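Local coordinates for protein diguanylate cyclase (Vibrio cholerae serotype O1, PDB 6EIB) that catalyses the condensation of two GTP molecules into cyclic di-GMP with its magnesium-dependent GGDEF-type (GGEEF) domain, and is involved in biofilm formation, at residues S32-D37 / L119-S124; I36-F41 / D54-F59; N45-H50 / F111-H116; S140-Y145 / C156-S161. All coordinates share one frame; numbering follows the deposited sequence.

Contact 1: residues S32-D37 / L119-S124; sequences SCISID and LCAGVS
The antiparallel pairing of the middle strand of the GGDEF domain sheet, 31-38, and its neighbour 119-125 forms this contact, and it carries D37, a probable Mg(2+) ligand by similarity. Six main-chain hydrogen bonds join the strands in three hydrogen-bonded pairs, C33 with S124, S35 with G122 and D37 with C120. The tightest include S35 N to G122 O at 2.8 Å, an almost straight bond (169°) that arrives nearly along the C=O axis. C33 N reaches S124 O at 2.8 Å from above the carbonyl plane, whereas the return bond from S124 N lies in the plane of the C33 carbonyl. Between these pairs the strands close to 4.4 Å from I36 CA to A121 CA, and A121 CA sets its hydrogen toward S35 O at 3.1 Å.

The face bearing I34, I36, A121 and V123 is apolar. I36 has CG2 anti to the backbone N, which sends that methyl to L119 CD1 at 3.8 Å, while its CG1 lies 3.9 Å from A121 CB. L119 meets it obliquely, with CG in the crowded position between backbone N and carbonyl carbon (chi1 62°). I34 CG2 reaches the same methyl, A121 CB, at 4.0 Å, so the two isoleucines share it.

On the opposite face the end of D37 leads away from strand 119-125 toward E80, the predicted proton acceptor; a bound metal would probably ease the repulsion between these acids. Helix 133-148 packs over C33, S35 and C120, S140 bonding to S35 OG; helices 91-107 and 50-67 cover the apolar face, and strands 81-87 and 154-157 flank the pair.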
# COMPACT_ATOMS: atom_id res chain seq x y z
N SER A 32 5.38 2.45 10.12
CA SER A 32 5.18 3.04 8.78
C SER A 32 3.92 2.57 8.09
O SER A 32 3.38 1.50 8.38
CB SER A 32 6.40 2.75 7.89
OG SER A 32 7.55 3.47 8.30
N CYS A 33 3.45 3.39 7.14
CA CYS A 33 2.19 3.12 6.52
C CYS A 33 2.32 3.41 5.03
O CYS A 33 2.77 4.49 4.67
CB CYS A 33 1.11 4.00 7.16
SG CYS A 33 -0.52 3.77 6.48
N ILE A 34 1.97 2.45 4.18
CA ILE A 34 2.00 2.67 2.71
C ILE A 34 0.62 2.55 2.15
O ILE A 34 -0.05 1.54 2.37
CB ILE A 34 2.87 1.63 1.96
CG1 ILE A 34 4.29 1.59 2.52
CG2 ILE A 34 2.89 1.99 0.44
CD1 ILE A 34 5.09 0.27 2.11
N SER A 35 0.19 3.57 1.41
CA SER A 35 -1.07 3.54 0.71
C SER A 35 -0.82 3.34 -0.76
O SER A 35 0.00 4.04 -1.33
CB SER A 35 -1.85 4.86 0.89
OG SER A 35 -2.18 5.04 2.25
N ILE A 36 -1.50 2.38 -1.37
CA ILE A 36 -1.25 2.02 -2.76
C ILE A 36 -2.54 2.06 -3.51
O ILE A 36 -3.55 1.64 -2.99
CB ILE A 36 -0.62 0.61 -2.88
CG1 ILE A 36 0.83 0.67 -2.41
CG2 ILE A 36 -0.66 0.11 -4.34
CD1 ILE A 36 1.49 -0.71 -2.28
N ASP A 37 -2.53 2.64 -4.71
CA ASP A 37 -3.71 2.60 -5.55
C ASP A 37 -3.26 2.15 -6.94
O ASP A 37 -2.32 2.68 -7.51
CB ASP A 37 -4.41 3.96 -5.60
CG ASP A 37 -5.83 3.86 -6.18
OD1 ASP A 37 -6.71 3.26 -5.52
OD2 ASP A 37 -6.08 4.45 -7.24
N LEU A 119 0.97 1.27 -10.47
CA LEU A 119 0.34 1.69 -9.23
C LEU A 119 1.02 2.96 -8.76
O LEU A 119 2.10 3.29 -9.26
CB LEU A 119 0.42 0.56 -8.18
CG LEU A 119 1.78 0.05 -7.67
CD1 LEU A 119 2.35 0.95 -6.57
CD2 LEU A 119 1.63 -1.38 -7.16
N CYS A 120 0.41 3.68 -7.82
CA CYS A 120 1.09 4.80 -7.16
C CYS A 120 1.08 4.47 -5.69
O CYS A 120 0.26 3.68 -5.26
CB CYS A 120 0.39 6.14 -7.38
SG CYS A 120 0.58 6.73 -9.10
N ALA A 121 1.97 5.10 -4.93
CA ALA A 121 2.03 4.81 -3.50
C ALA A 121 2.35 6.07 -2.76
O ALA A 121 3.08 6.94 -3.26
CB ALA A 121 3.12 3.71 -3.20
N GLY A 122 1.77 6.20 -1.57
CA GLY A 122 2.14 7.31 -0.70
C GLY A 122 2.62 6.67 0.60
O GLY A 122 2.06 5.65 1.03
N VAL A 123 3.60 7.28 1.24
CA VAL A 123 4.21 6.71 2.46
C VAL A 123 4.29 7.69 3.63
O VAL A 123 4.68 8.85 3.48
CB VAL A 123 5.63 6.23 2.18
CG1 VAL A 123 6.18 5.48 3.39
CG2 VAL A 123 5.67 5.37 0.92
N SER A 124 3.95 7.24 4.83
CA SER A 124 4.21 8.07 5.97
C SER A 124 4.48 7.16 7.14
O SER A 124 4.57 5.93 6.98
CB SER A 124 3.03 9.01 6.28
OG SER A 124 3.42 10.05 7.20

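Contact 2: residues I36-F41 / D54-F59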
# COMPACT_ATOMS: atom_id res chain seq x y z
N ILE A 36 -1.50 2.38 -1.37
CA ILE A 36 -1.25 2.02 -2.76
C ILE A 36 -2.54 2.06 -3.51
O ILE A 36 -3.55 1.64 -2.99
CB ILE A 36 -0.62 0.61 -2.88
CG1 ILE A 36 0.83 0.67 -2.41
CG2 ILE A 36 -0.66 0.11 -4.34
CD1 ILE A 36 1.49 -0.71 -2.28
N ASP A 37 -2.53 2.64 -4.71
CA ASP A 37 -3.71 2.60 -5.55
C ASP A 37 -3.26 2.15 -6.94
O ASP A 37 -2.32 2.68 -7.51
CB ASP A 37 -4.41 3.96 -5.60
CG ASP A 37 -5.83 3.86 -6.18
OD1 ASP A 37 -6.71 3.26 -5.52
OD2 ASP A 37 -6.08 4.45 -7.24
N ILE A 38 -3.95 1.16 -7.46
CA ILE A 38 -3.68 0.66 -8.79
C ILE A 38 -4.19 1.64 -9.85
O ILE A 38 -5.35 2.10 -9.77
CB ILE A 38 -4.33 -0.70 -8.99
CG1 ILE A 38 -3.75 -1.70 -7.96
CG2 ILE A 38 -4.13 -1.17 -10.45
CD1 ILE A 38 -4.48 -3.04 -7.93
N ASP A 39 -3.32 1.97 -10.81
CA ASP A 39 -3.69 2.94 -11.86
C ASP A 39 -4.60 2.30 -12.88
O ASP A 39 -4.35 1.16 -13.28
CB ASP A 39 -2.44 3.49 -12.58
CG ASP A 39 -1.58 4.38 -11.69
OD1 ASP A 39 -2.13 5.37 -11.16
OD2 ASP A 39 -0.35 4.07 -11.50
N ASN A 40 -5.64 3.01 -13.29
CA ASN A 40 -6.56 2.53 -14.32
C ASN A 40 -7.15 1.15 -14.11
O ASN A 40 -7.32 0.39 -15.08
CB ASN A 40 -5.87 2.55 -15.69
CG ASN A 40 -5.37 3.91 -16.06
OD1 ASN A 40 -4.20 4.10 -16.34
ND2 ASN A 40 -6.28 4.88 -16.06
N PHE A 41 -7.49 0.85 -12.86
CA PHE A 41 -7.99 -0.47 -12.52
C PHE A 41 -9.38 -0.66 -13.11
O PHE A 41 -9.74 -1.77 -13.52
CB PHE A 41 -8.04 -0.67 -10.99
CG PHE A 41 -8.28 -2.09 -10.57
CD1 PHE A 41 -7.32 -3.08 -10.84
CD2 PHE A 41 -9.46 -2.46 -9.94
CE1 PHE A 41 -7.55 -4.41 -10.47
CE2 PHE A 41 -9.70 -3.79 -9.55
CZ PHE A 41 -8.74 -4.76 -9.83
N ASP A 54 -9.47 -9.31 -10.69
CA ASP A 54 -9.16 -10.03 -9.45
C ASP A 54 -7.79 -10.70 -9.45
O ASP A 54 -7.17 -10.80 -8.40
CB ASP A 54 -10.27 -11.05 -9.18
CG ASP A 54 -11.51 -10.41 -8.59
OD1 ASP A 54 -11.53 -9.17 -8.47
OD2 ASP A 54 -12.48 -11.15 -8.28
N GLU A 55 -7.34 -11.18 -10.61
CA GLU A 55 -6.00 -11.79 -10.69
C GLU A 55 -4.92 -10.78 -10.41
O GLU A 55 -3.89 -11.11 -9.81
CB GLU A 55 -5.76 -12.41 -12.07
CG GLU A 55 -6.53 -13.69 -12.33
CD GLU A 55 -6.30 -14.24 -13.74
OE1 GLU A 55 -5.60 -13.58 -14.55
OE2 GLU A 55 -6.82 -15.33 -14.02
N VAL A 56 -5.14 -9.56 -10.90
CA VAL A 56 -4.22 -8.45 -10.67
C VAL A 56 -4.11 -8.15 -9.18
O VAL A 56 -3.01 -8.00 -8.65
CB VAL A 56 -4.67 -7.16 -11.38
CG1 VAL A 56 -3.67 -6.03 -11.09
CG2 VAL A 56 -4.82 -7.39 -12.88
N LEU A 57 -5.27 -8.05 -8.53
CA LEU A 57 -5.32 -7.81 -7.09
C LEU A 57 -4.56 -8.93 -6.36
O LEU A 57 -3.77 -8.68 -5.46
CB LEU A 57 -6.76 -7.76 -6.60
CG LEU A 57 -7.68 -6.66 -7.14
CD1 LEU A 57 -9.11 -6.90 -6.74
CD2 LEU A 57 -7.21 -5.32 -6.67
N CYS A 58 -4.79 -10.16 -6.79
CA CYS A 58 -4.14 -11.30 -6.16
C CYS A 58 -2.63 -11.29 -6.32
O CYS A 58 -1.92 -11.53 -5.34
CB CYS A 58 -4.70 -12.59 -6.73
SG CYS A 58 -6.30 -12.98 -6.03
N PHE A 59 -2.16 -11.00 -7.53
CA PHE A 59 -0.73 -10.86 -7.80
C PHE A 59 -0.12 -9.75 -6.94
O PHE A 59 1.00 -9.90 -6.44
CB PHE A 59 -0.48 -10.57 -9.27
CG PHE A 59 0.97 -10.30 -9.58
CD1 PHE A 59 1.85 -11.35 -9.81
CD2 PHE A 59 1.46 -9.00 -9.58
CE1 PHE A 59 3.19 -11.11 -10.06
CE2 PHE A 59 2.81 -8.75 -9.83
CZ PHE A 59 3.67 -9.80 -10.06
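The F41 ring enters the contact tip first: its far end, CZ, presses on the branch point of L57, 3.5 Å from CG, and the two side chains cross at about a right angle. F41 has CG anti to the backbone N (chi1 -168°), a setting that extends the ring from its backbone toward helix 50-67. L57 does not start out straight at segment 36-41, but with CG anti to its own carbonyl carbon it brings both methyls to the ring tip, CD2 at 3.6 Å from F41 CZ and CD1 at 3.8 Å. V56, one residue earlier, takes the rim of the same ring, with its CB near the ring plane and 4.1 Å from F41 CE1.

The segment 36-41 is the end of strand 31-38 and the loop leading into helix 41-48. A type II turn from I38 to F41 reverses the chain there, so that I38 and F41 point to the same helix and both touch L57. The turn follows D37 and begins at I38, both probable Mg(2+) ligands by similarity in this GGDEF domain, and the ring of F41 also touches E80.

I38 completes the apolar cluster with an extended chain (chi2 171°), which puts CD1 at its tip 3.8 Å from L57 CD2; these two side chains also cross nearly perpendicularly. The same CD1 approaches V56 CG1 more loosely, at 4.4 Å. No hydrogen bond crosses between the segments. Beyond them, L57 leans on F82 of strand 81-87 and V56 on F105 of helix 91-107.

Contact 3: residues N45-H50 / F111-H116; sequences NDQFGH and FEQNEH. With EDO (1,2-ethanediol), chain K.
F48 is the centre of this surface contact, its ring covered from several directions. Over one face, toward the rim, comes the CD2 side of the F111 ring, with F111 CD2 3.8 Å from F48 CE1; the planes are inclined by 40°, an oblique pair with centroids 4.8 Å apart. On the opposite face F48 is backed by CG of its neighbour Q47. At the ring edge the Q113 amide stands steeply, 77° from the ring plane, with its OE1 3.6 Å from F48 CE1. E115, bent at chi2 (83°), brings CD to 4.1 Å from F48 CZ.

Q47 and Q113 point tip to tip, and a water bridges them, accepting from Q47 NE2 at 2.9 Å and donating to Q113 OE1 at 3.2 Å. An ethanediol, probably from the crystallisation liquor, donates its O2 hydroxyl to H116 O.

A type I turn from F111 to N114 presents both F111 and Q113 to F48, and a G1 beta bulge at N114 and E115 opposite F110 follows. G49, with positive phi, ends the helix just behind F48. The contact thus joins the end of helix 41-48 to the loop between helix 91-107 and strand 119-125, while F111 also rests on K52, E55 and V56 of helix 50-67.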
# COMPACT_ATOMS: atom_id res chain seq x y z
N ASN A 45 -10.73 -3.76 -15.60
CA ASN A 45 -11.93 -4.57 -15.45
C ASN A 45 -12.87 -4.42 -16.64
O ASN A 45 -13.44 -5.41 -17.11
CB ASN A 45 -12.66 -4.23 -14.14
CG ASN A 45 -11.95 -4.81 -12.92
OD1 ASN A 45 -12.21 -5.94 -12.50
ND2 ASN A 45 -11.01 -4.05 -12.36
N ASP A 46 -12.99 -3.20 -17.18
CA ASP A 46 -13.84 -2.95 -18.35
C ASP A 46 -13.38 -3.75 -19.55
O ASP A 46 -14.19 -4.30 -20.28
CB ASP A 46 -13.83 -1.47 -18.72
CG ASP A 46 -14.58 -0.62 -17.72
OD1 ASP A 46 -15.33 -1.19 -16.88
OD2 ASP A 46 -14.33 0.60 -17.71
N GLN A 47 -12.06 -3.87 -19.72
CA GLN A 47 -11.50 -4.50 -20.91
C GLN A 47 -11.26 -6.01 -20.75
O GLN A 47 -11.41 -6.76 -21.71
CB GLN A 47 -10.17 -3.85 -21.29
CG GLN A 47 -9.51 -4.48 -22.53
CD GLN A 47 -8.11 -3.95 -22.82
OE1 GLN A 47 -7.57 -3.13 -22.07
NE2 GLN A 47 -7.51 -4.41 -23.92
N PHE A 48 -10.99 -6.46 -19.53
CA PHE A 48 -10.65 -7.86 -19.34
C PHE A 48 -11.63 -8.59 -18.44
O PHE A 48 -11.62 -9.82 -18.40
CB PHE A 48 -9.25 -7.98 -18.72
CG PHE A 48 -8.17 -7.40 -19.57
CD1 PHE A 48 -7.58 -8.16 -20.57
CD2 PHE A 48 -7.74 -6.09 -19.37
CE1 PHE A 48 -6.58 -7.63 -21.36
CE2 PHE A 48 -6.74 -5.54 -20.16
CZ PHE A 48 -6.16 -6.31 -21.16
N GLY A 49 -12.50 -7.87 -17.75
CA GLY A 49 -13.45 -8.55 -16.91
C GLY A 49 -13.01 -8.68 -15.48
O GLY A 49 -11.83 -8.55 -15.14
N HIS A 50 -14.01 -8.92 -14.63
CA HIS A 50 -13.85 -8.95 -13.18
C HIS A 50 -12.92 -10.05 -12.67
O HIS A 50 -12.19 -9.85 -11.69
CB HIS A 50 -15.24 -9.12 -12.55
CG HIS A 50 -15.25 -9.11 -11.06
ND1 HIS A 50 -15.33 -7.94 -10.32
CD2 HIS A 50 -15.17 -10.12 -10.16
CE1 HIS A 50 -15.30 -8.24 -9.03
NE2 HIS A 50 -15.21 -9.55 -8.91
N PHE A 111 -1.63 -11.35 -18.47
CA PHE A 111 -2.57 -11.86 -19.46
C PHE A 111 -1.90 -12.18 -20.81
O PHE A 111 -0.76 -11.80 -21.04
CB PHE A 111 -3.72 -10.87 -19.71
CG PHE A 111 -4.25 -10.22 -18.45
CD1 PHE A 111 -4.45 -10.95 -17.29
CD2 PHE A 111 -4.55 -8.85 -18.45
CE1 PHE A 111 -4.96 -10.33 -16.12
CE2 PHE A 111 -5.04 -8.23 -17.30
CZ PHE A 111 -5.23 -8.98 -16.14
N GLU A 112 -2.61 -12.94 -21.63
CA GLU A 112 -2.12 -13.30 -22.96
C GLU A 112 -1.46 -12.15 -23.72
O GLU A 112 -0.55 -12.38 -24.52
CB GLU A 112 -3.26 -13.90 -23.79
CG GLU A 112 -2.79 -14.56 -25.11
CD GLU A 112 -2.62 -13.55 -26.24
OE1 GLU A 112 -1.89 -13.87 -27.21
OE2 GLU A 112 -3.21 -12.44 -26.17
N GLN A 113 -1.92 -10.92 -23.53
CA GLN A 113 -1.30 -9.86 -24.31
C GLN A 113 -0.21 -9.08 -23.59
O GLN A 113 0.19 -8.02 -24.06
CB GLN A 113 -2.35 -8.90 -24.87
CG GLN A 113 -3.14 -8.09 -23.87
CD GLN A 113 -4.26 -7.36 -24.58
OE1 GLN A 113 -5.35 -7.92 -24.74
NE2 GLN A 113 -4.00 -6.14 -25.05
N ASN A 114 0.30 -9.62 -22.47
CA ASN A 114 1.40 -8.98 -21.77
C ASN A 114 1.09 -7.52 -21.47
O ASN A 114 1.90 -6.64 -21.71
CB ASN A 114 2.69 -9.08 -22.56
CG ASN A 114 3.12 -10.51 -22.77
OD1 ASN A 114 3.06 -11.32 -21.85
ND2 ASN A 114 3.54 -10.83 -24.00
N GLU A 115 -0.07 -7.29 -20.91
CA GLU A 115 -0.50 -5.95 -20.52
C GLU A 115 0.31 -5.48 -19.33
O GLU A 115 0.56 -6.26 -18.39
CB GLU A 115 -1.98 -5.97 -20.19
CG GLU A 115 -2.57 -4.63 -19.79
CD GLU A 115 -2.95 -3.78 -20.99
OE1 GLU A 115 -2.73 -4.24 -22.14
OE2 GLU A 115 -3.51 -2.68 -20.78
N HIS A 116 0.75 -4.22 -19.34
CA HIS A 116 1.45 -3.71 -18.17
C HIS A 116 0.53 -2.81 -17.35
O HIS A 116 -0.25 -2.01 -17.90
CB HIS A 116 2.75 -2.98 -18.55
CG HIS A 116 3.84 -3.92 -18.97
ND1 HIS A 116 4.73 -4.47 -18.07
CD2 HIS A 116 4.16 -4.42 -20.18
CE1 HIS A 116 5.56 -5.27 -18.72
NE2 HIS A 116 5.24 -5.26 -20.00
C1 EDO K . -3.02 0.86 -19.67
O1 EDO K . -1.91 1.72 -19.37
C2 EDO K . -3.55 0.24 -18.38
O2 EDO K . -2.49 -0.41 -17.64
O HOH W 1 -8.37 -7.00 -24.91

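Contact 4: residues S140-Y145 / C156-S161. With SO4 (sulfate ion), chain G.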
# COMPACT_ATOMS: atom_id res chain seq x y z
N SER A 140 -0.33 9.37 4.55
CA SER A 140 0.02 8.48 3.45
C SER A 140 -0.97 8.67 2.31
O SER A 140 -0.60 8.61 1.15
CB SER A 140 0.10 7.00 3.87
OG SER A 140 -1.14 6.45 4.29
N ASP A 141 -2.24 8.91 2.64
CA ASP A 141 -3.25 9.13 1.62
C ASP A 141 -2.92 10.41 0.84
O ASP A 141 -3.06 10.45 -0.40
CB ASP A 141 -4.66 9.21 2.26
CG ASP A 141 -5.81 9.20 1.22
OD1 ASP A 141 -5.66 8.56 0.16
OD2 ASP A 141 -6.86 9.84 1.49
N GLN A 142 -2.46 11.45 1.54
CA GLN A 142 -2.14 12.70 0.85
C GLN A 142 -0.91 12.60 -0.04
O GLN A 142 -0.86 13.17 -1.14
CB GLN A 142 -1.92 13.84 1.87
CG GLN A 142 -1.88 15.20 1.22
CD GLN A 142 -1.38 16.29 2.14
OE1 GLN A 142 -0.24 16.73 2.03
NE2 GLN A 142 -2.23 16.71 3.08
N ALA A 143 0.06 11.83 0.43
CA ALA A 143 1.26 11.55 -0.34
C ALA A 143 0.91 10.72 -1.54
O ALA A 143 1.52 10.86 -2.59
CB ALA A 143 2.36 10.80 0.57
N LEU A 144 -0.05 9.81 -1.40
CA LEU A 144 -0.51 9.04 -2.56
C LEU A 144 -1.10 9.95 -3.63
O LEU A 144 -0.71 9.91 -4.81
CB LEU A 144 -1.54 8.00 -2.09
CG LEU A 144 -2.39 7.27 -3.15
CD1 LEU A 144 -1.53 6.44 -4.16
CD2 LEU A 144 -3.35 6.30 -2.45
N TYR A 145 -1.99 10.85 -3.22
CA TYR A 145 -2.60 11.75 -4.19
C TYR A 145 -1.60 12.77 -4.73
O TYR A 145 -1.74 13.24 -5.88
CB TYR A 145 -3.90 12.39 -3.59
CG TYR A 145 -5.02 11.36 -3.73
CD1 TYR A 145 -5.08 10.26 -2.89
CD2 TYR A 145 -5.95 11.45 -4.79
CE1 TYR A 145 -6.04 9.28 -3.04
CE2 TYR A 145 -6.94 10.46 -4.95
CZ TYR A 145 -6.97 9.37 -4.08
OH TYR A 145 -7.92 8.36 -4.19
N CYS A 156 5.48 8.71 -3.49
CA CYS A 156 5.80 9.92 -2.74
C CYS A 156 5.85 9.66 -1.24
O CYS A 156 5.03 8.92 -0.70
CB CYS A 156 4.79 11.04 -3.01
SG CYS A 156 5.15 12.02 -4.49
N ILE A 157 6.80 10.27 -0.56
CA ILE A 157 6.79 10.24 0.90
C ILE A 157 6.15 11.54 1.41
O ILE A 157 6.37 12.61 0.85
CB ILE A 157 8.20 10.07 1.45
CG1 ILE A 157 8.18 9.86 2.96
CG2 ILE A 157 9.04 11.26 1.12
CD1 ILE A 157 9.54 9.41 3.44
N TYR A 158 5.30 11.45 2.42
CA TYR A 158 4.71 12.70 2.94
C TYR A 158 5.72 13.60 3.62
O TYR A 158 6.46 13.15 4.50
CB TYR A 158 3.58 12.41 3.91
CG TYR A 158 2.97 13.67 4.49
CD1 TYR A 158 3.51 14.25 5.65
CD2 TYR A 158 1.89 14.28 3.89
CE1 TYR A 158 2.98 15.40 6.19
CE2 TYR A 158 1.35 15.44 4.43
CZ TYR A 158 1.90 15.99 5.58
OH TYR A 158 1.37 17.14 6.13
N ARG A 159 5.70 14.87 3.26
CA ARG A 159 6.43 15.93 3.95
C ARG A 159 5.49 17.11 4.19
O ARG A 159 4.59 17.38 3.39
CB ARG A 159 7.68 16.38 3.18
CG ARG A 159 8.76 15.33 3.09
CD ARG A 159 9.13 14.84 4.49
NE ARG A 159 10.14 13.78 4.46
CZ ARG A 159 10.45 12.99 5.49
NH1 ARG A 159 9.82 13.13 6.65
NH2 ARG A 159 11.39 12.06 5.34
N GLN A 160 5.74 17.83 5.28
CA GLN A 160 4.95 18.99 5.66
C GLN A 160 5.53 20.21 4.97
O GLN A 160 4.92 21.28 4.97
CB GLN A 160 4.98 19.16 7.18
CG GLN A 160 4.11 20.27 7.77
CD GLN A 160 2.64 19.94 7.71
OE1 GLN A 160 1.98 20.20 6.70
NE2 GLN A 160 2.11 19.35 8.78
N SER A 161 6.69 20.04 4.35
CA SER A 161 7.33 21.10 3.58
C SER A 161 6.51 21.51 2.35
O SER A 161 5.47 20.92 2.04
CB SER A 161 8.73 20.66 3.15
OG SER A 161 8.66 19.86 1.99
S SO4 G . -1.09 19.61 5.97
O1 SO4 G . -1.24 18.26 5.43
O2 SO4 G . -0.16 20.35 5.13
O3 SO4 G . -2.39 20.29 5.93
O4 SO4 G . -0.60 19.52 7.34
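Helix 133-148 runs past the end of strand 154-157 and the C-terminal tail, the backbones coming as close as 4.9 Å from A143 CA to Y158 CA. The short side chain of A143 is consistent with so close an approach; its CB sits 3.5 Å from Y158 N and also borders Y158 CB and C156. C156 in turn sets its CB against the helix main chain, 3.3 Å from A143 O.

Further out, Q142 and Y158 meet obliquely. Y158 has CG anti to the backbone N (chi1 179°), so the ring reaches outward across the helix, beside Q142, and Q142, extended beyond CG, lays its amide against the ring edge. Q142 OE1 lies near the ring plane, 3.2 Å from Y158 CE2, with the amide turned 58° from the ring.

The other end of that amide and the phenol converge on one sulfate oxygen: Q142 NE2 donates to O1 of the sulfate at 3.0 Å and Y158 OH at 2.9 Å. Q160 NE2 adds a weak bond to O4, from a poorly ordered residue, and R138 binds the ion too. The sulfate probably comes from the crystallisation liquor.

The contact packs the helix of the beta-alpha-beta unit 119-125, 133-148, 154-157 on its second strand. C156 and Y158 bond through their backbones to strand 119-125, L144 and S140 face strand 31-38, and I157 turns to helix 91-107.

From the N terminus, strand 31-38 supplies the first segments of contacts 1 and 2, which share I36 and D37. Contact 2 closes first, a short loop through helix 41-48 that brings helix 50-67 back to the strand end. Contact 3 starts within that loop and closes after helix 91-107, so contacts 2 and 3 cross; they meet where F111 touches V56 and E55. Contact 1 closes next at strand 119-125, and its long loop encloses contact 3, while contact 2 starts from the same strand. Contact 4 follows in series, and its helix and tail join contact 1 through S35 with S140 and V123 with Y158. Contacts 3 and 4 lie far apart, about 30 Å between centres.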